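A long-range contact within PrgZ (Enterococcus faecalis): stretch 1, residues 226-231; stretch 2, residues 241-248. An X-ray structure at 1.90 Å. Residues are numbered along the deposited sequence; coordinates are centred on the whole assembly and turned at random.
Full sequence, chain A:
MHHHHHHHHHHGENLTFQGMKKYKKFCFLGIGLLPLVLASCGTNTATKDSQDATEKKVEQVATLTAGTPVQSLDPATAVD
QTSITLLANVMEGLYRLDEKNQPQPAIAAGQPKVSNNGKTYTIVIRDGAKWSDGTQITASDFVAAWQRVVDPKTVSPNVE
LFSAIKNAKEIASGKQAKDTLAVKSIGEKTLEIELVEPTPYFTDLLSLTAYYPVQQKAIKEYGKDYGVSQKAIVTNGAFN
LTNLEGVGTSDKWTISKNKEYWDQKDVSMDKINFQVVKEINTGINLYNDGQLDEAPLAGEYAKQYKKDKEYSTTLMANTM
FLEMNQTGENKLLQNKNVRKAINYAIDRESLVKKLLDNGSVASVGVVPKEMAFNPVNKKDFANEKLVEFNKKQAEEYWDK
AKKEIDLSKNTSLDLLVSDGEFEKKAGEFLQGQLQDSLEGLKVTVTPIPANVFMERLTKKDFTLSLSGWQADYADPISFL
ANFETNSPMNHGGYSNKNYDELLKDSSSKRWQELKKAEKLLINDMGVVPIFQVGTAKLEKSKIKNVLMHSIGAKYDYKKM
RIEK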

ATOM      1  N   TYR A 226       1.007 -21.255  -8.299  1.00 26.57           N
ATOM      2  CA  TYR A 226       0.290 -20.133  -8.884  1.00 25.36           C
ATOM      3  C   TYR A 226       1.053 -18.833  -8.642  1.00 24.89           C
ATOM      4  O   TYR A 226       1.422 -18.522  -7.516  1.00 24.95           O
ATOM      5  CB  TYR A 226      -1.140 -19.991  -8.365  1.00 24.81           C
ATOM      6  CG  TYR A 226      -1.895 -18.958  -9.173  1.00 22.60           C
ATOM      7  CD1 TYR A 226      -1.834 -17.612  -8.844  1.00 21.98           C
ATOM      8  CD2 TYR A 226      -2.615 -19.328 -10.303  1.00 22.16           C
ATOM      9  CE1 TYR A 226      -2.502 -16.655  -9.600  1.00 20.17           C
ATOM     10  CE2 TYR A 226      -3.281 -18.389 -11.067  1.00 20.79           C
ATOM     11  CZ  TYR A 226      -3.228 -17.053 -10.710  1.00 20.65           C
ATOM     12  OH  TYR A 226      -3.887 -16.112 -11.471  1.00 19.96           O
ATOM     13  N   GLY A 227       1.288 -18.084  -9.713  1.00 24.96           N
ATOM     14  CA  GLY A 227       1.950 -16.785  -9.623  1.00 24.76           C
ATOM     15  C   GLY A 227       3.467 -16.852  -9.538  1.00 25.43           C
ATOM     16  O   GLY A 227       4.110 -15.822  -9.370  1.00 24.82           O
ATOM     17  N   VAL A 228       4.044 -18.050  -9.678  1.00 26.07           N
ATOM     18  CA  VAL A 228       5.498 -18.207  -9.646  1.00 26.88           C
ATOM     19  C   VAL A 228       6.152 -17.457 -10.812  1.00 26.77           C
ATOM     20  O   VAL A 228       7.257 -16.938 -10.677  1.00 26.91           O
ATOM     21  CB  VAL A 228       5.934 -19.711  -9.628  1.00 27.81           C
ATOM     22  CG1 VAL A 228       5.821 -20.360 -11.017  1.00 27.66           C
ATOM     23  CG2 VAL A 228       7.358 -19.853  -9.070  1.00 28.36           C
ATOM     24  N   SER A 229       5.445 -17.357 -11.932  1.00 26.80           N
ATOM     25  CA  SER A 229       5.947 -16.637 -13.098  1.00 26.73           C
ATOM     26  C   SER A 229       4.808 -16.191 -13.993  1.00 26.33           C
ATOM     27  O   SER A 229       3.647 -16.537 -13.765  1.00 25.70           O
ATOM     28  CB  SER A 229       6.893 -17.534 -13.916  1.00 27.54           C
ATOM     29  OG  SER A 229       6.158 -18.496 -14.657  1.00 27.89           O
ATOM     30  N   GLN A 230       5.171 -15.437 -15.029  1.00 26.42           N
ATOM     31  CA  GLN A 230       4.248 -14.988 -16.065  1.00 26.65           C
ATOM     32  C   GLN A 230       3.455 -16.124 -16.724  1.00 26.44           C
ATOM     33  O   GLN A 230       2.410 -15.873 -17.313  1.00 25.81           O
ATOM     34  CB  GLN A 230       5.010 -14.216 -17.152  1.00 27.14           C
ATOM     35  CG  GLN A 230       6.011 -15.079 -17.945  1.00 30.34           C
ATOM     36  CD  GLN A 230       6.828 -14.282 -18.948  1.00 33.57           C
ATOM     37  OE1 GLN A 230       6.439 -13.181 -19.356  1.00 34.92           O
ATOM     38  NE2 GLN A 230       7.968 -14.842 -19.361  1.00 34.89           N
ATOM     39  N   LYS A 231       3.966 -17.355 -16.650  1.00 26.44           N
ATOM     40  CA  LYS A 231       3.294 -18.510 -17.254  1.00 27.01           C
ATOM     41  C   LYS A 231       2.346 -19.237 -16.290  1.00 25.82           C
ATOM     42  O   LYS A 231       1.605 -20.122 -16.716  1.00 26.13           O
ATOM     43  CB  LYS A 231       4.331 -19.503 -17.800  1.00 28.30           C
ATOM     44  CG  LYS A 231       5.015 -19.056 -19.090  1.00 30.44           C
ATOM     45  CD  LYS A 231       6.143 -20.020 -19.452  1.00 34.62           C
ATOM     46  CE  LYS A 231       7.518 -19.546 -18.982  1.00 37.25           C
ATOM     47  NZ  LYS A 231       8.333 -18.989 -20.123  1.00 39.28           N
ATOM     48  N   LEU A 241      -0.084  -9.654 -19.291  1.00 17.75           N
ATOM     49  CA  LEU A 241       1.353  -9.571 -18.978  1.00 18.52           C
ATOM     50  C   LEU A 241       2.073 -10.432 -20.002  1.00 20.10           C
ATOM     51  O   LEU A 241       1.921 -11.654 -19.992  1.00 20.77           O
ATOM     52  CB  LEU A 241       1.640 -10.052 -17.561  1.00 17.99           C
ATOM     53  CG  LEU A 241       3.118 -10.040 -17.130  1.00 18.24           C
ATOM     54  CD1 LEU A 241       3.669  -8.623 -17.075  1.00 16.52           C
ATOM     55  CD2 LEU A 241       3.291 -10.731 -15.778  1.00 17.65           C
ATOM     56  N   THR A 242       2.816  -9.796 -20.909  1.00 21.79           N
ATOM     57  CA  THR A 242       3.441 -10.510 -22.037  1.00 23.17           C
ATOM     58  C   THR A 242       4.960 -10.714 -21.895  1.00 24.02           C
ATOM     59  O   THR A 242       5.528 -11.555 -22.586  1.00 23.88           O
ATOM     60  CB  THR A 242       3.114  -9.828 -23.395  1.00 23.53           C
ATOM     61  OG1 THR A 242       3.391  -8.424 -23.324  1.00 23.51           O
ATOM     62  CG2 THR A 242       1.632 -10.022 -23.750  1.00 23.85           C
ATOM     63  N   ASN A 243       5.610  -9.966 -21.003  1.00 24.29           N
ATOM     64  CA  ASN A 243       7.057 -10.105 -20.789  1.00 25.73           C
ATOM     65  C   ASN A 243       7.431  -9.788 -19.347  1.00 25.66           C
ATOM     66  O   ASN A 243       7.290  -8.653 -18.909  1.00 25.28           O
ATOM     67  CB  ASN A 243       7.812  -9.165 -21.738  1.00 26.51           C
ATOM     68  CG  ASN A 243       9.276  -9.527 -21.894  1.00 29.39           C
ATOM     69  OD1 ASN A 243       9.885 -10.135 -21.014  1.00 32.59           O
ATOM     70  ND2 ASN A 243       9.853  -9.149 -23.036  1.00 33.08           N
ATOM     71  N   LEU A 244       7.867 -10.803 -18.605  1.00 26.17           N
ATOM     72  CA  LEU A 244       8.358 -10.625 -17.234  1.00 26.54           C
ATOM     73  C   LEU A 244       9.199 -11.851 -16.899  1.00 27.43           C
ATOM     74  O   LEU A 244       8.665 -12.933 -16.664  1.00 27.29           O
ATOM     75  CB  LEU A 244       7.217 -10.460 -16.212  1.00 25.85           C
ATOM     76  CG  LEU A 244       7.619  -9.840 -14.862  1.00 26.62           C
ATOM     77  CD1 LEU A 244       6.399  -9.557 -13.987  1.00 28.25           C
ATOM     78  CD2 LEU A 244       8.570 -10.691 -14.093  1.00 27.37           C
ATOM     79  N   GLU A 245      10.516 -11.675 -16.882  1.00 28.50           N
ATOM     80  CA  GLU A 245      11.426 -12.820 -16.780  1.00 29.74           C
ATOM     81  C   GLU A 245      11.446 -13.472 -15.405  1.00 29.41           C
ATOM     82  O   GLU A 245      11.420 -14.698 -15.298  1.00 29.84           O
ATOM     83  CB  GLU A 245      12.842 -12.414 -17.183  1.00 30.68           C
ATOM     84  CG  GLU A 245      12.983 -12.139 -18.668  1.00 33.02           C
ATOM     85  CD  GLU A 245      14.427 -12.166 -19.128  1.00 36.46           C
ATOM     86  OE1 GLU A 245      15.334 -11.907 -18.299  1.00 38.16           O
ATOM     87  OE2 GLU A 245      14.651 -12.451 -20.322  1.00 40.10           O
ATOM     88  N   GLY A 246      11.506 -12.662 -14.354  1.00 28.86           N
ATOM     89  CA  GLY A 246      11.634 -13.185 -12.997  1.00 28.83           C
ATOM     90  C   GLY A 246      10.905 -12.339 -11.971  1.00 27.99           C
ATOM     91  O   GLY A 246      11.222 -11.160 -11.788  1.00 27.91           O
ATOM     92  N   VAL A 247       9.933 -12.940 -11.291  1.00 27.65           N
ATOM     93  CA  VAL A 247       9.230 -12.253 -10.215  1.00 26.88           C
ATOM     94  C   VAL A 247      10.206 -11.997  -9.079  1.00 27.10           C
ATOM     95  O   VAL A 247      10.914 -12.900  -8.661  1.00 27.32           O
ATOM     96  CB  VAL A 247       8.051 -13.078  -9.674  1.00 27.01           C
ATOM     97  CG1 VAL A 247       7.412 -12.370  -8.459  1.00 26.22           C
ATOM     98  CG2 VAL A 247       7.009 -13.312 -10.768  1.00 26.30           C
ATOM     99  N   GLY A 248      10.237 -10.766  -8.584  1.00 26.64           N
ATOM    100  CA  GLY A 248      11.126 -10.399  -7.490  1.00 26.73           C
ATOM    101  C   GLY A 248      12.456  -9.801  -7.917  1.00 27.17           C
ATOM    102  O   GLY A 248      13.134  -9.175  -7.097  1.00 27.58           O
TER
HETATM  103  O   HOH W   1       9.254 -15.685 -12.074  1.00 28.21           O
HETATM  104  O   HOH W   2       7.775 -14.467 -14.821  1.00 38.79           O
HETATM  105  O   HOH W   3       3.839 -14.105 -20.251  1.00 46.96           O

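Stretch 1 has no regular helix or strand, whereas stretch 2 opens in a strand that began earlier in the chain; Leu241 (-86/110) and Asn243 (-149/112) have extended backbone angles, whereas Thr242 (-105/-17) departs from them. The later part of stretch 2 is loop or turn. The backbones stay well apart: the CA atoms of Gln230 and Leu244 lie 6.1 Å from each other, those of Ser229 and Val247 6.2 Å. No direct backbone-to-backbone hydrogen bond crosses this gap; side chains and three waters fill it, and the contact buries a modest 285 Å² in total.

Two of the waters join main chain to main chain. Water 1 donates to Val228 O (2.7 Å) and accepts from Val247 N (2.9 Å). Water 2 accepts from Gln230 N (2.8 Å) and donates to Leu244 O (2.6 Å). In each bridge a carbonyl and an amide from different stretches are satisfied through one oxygen, which suits a separation of this size.

Gln230 is the principal side chain, with 103 Å² covered by stretch 2. Its CA-to-CB bond points toward that stretch, and chi1 of 65° (p) with chi2 of -176° (t) extends the chain so that the amide reaches the backbone of Thr242 to Leu244. There Leu244 N donates to Gln230 OE1 at 2.9 Å; the N-H...O angle of 136° is bent but acceptable. This is the sole direct hydrogen bond between the stretches. Water 3 also donates to Gln230 OE1 (2.9 Å) and to Leu241 O (3.1 Å), so the same side-chain oxygen serves two donors. Gln230 NE2 comes within 3.4 Å of Leu244 O, but the angle is too poor for a hydrogen bond. Glutamine thus combines a carbonyl acceptor with an aliphatic stem, whose CB packs 4.1 Å from CD2 of Leu241, whose CA-to-CB bond also points toward stretch 1.

A second contact centres on Val247, whose CA-to-CB bond points toward stretch 1 with chi1 at 175° (t). Its CG2 lies 3.6 Å from Val228 O, 4.1 Å from Gly227 O and 4.2 Å from Ser229 CA, so this compact branched side chain packs against backbone. The CA-to-CB bond of Val228 points away, and the residue is exposed; its carbonyl, rather than its side chain, makes the contact. Gly227 has phi/psi of 81/6, and the positive phi by itself favours glycine.

Ser229 works within its own stretch: with chi1 at 75° (p), its OG accepts from Lys231 N at 3.2 Å and 154°, a local bond spanning Gln230.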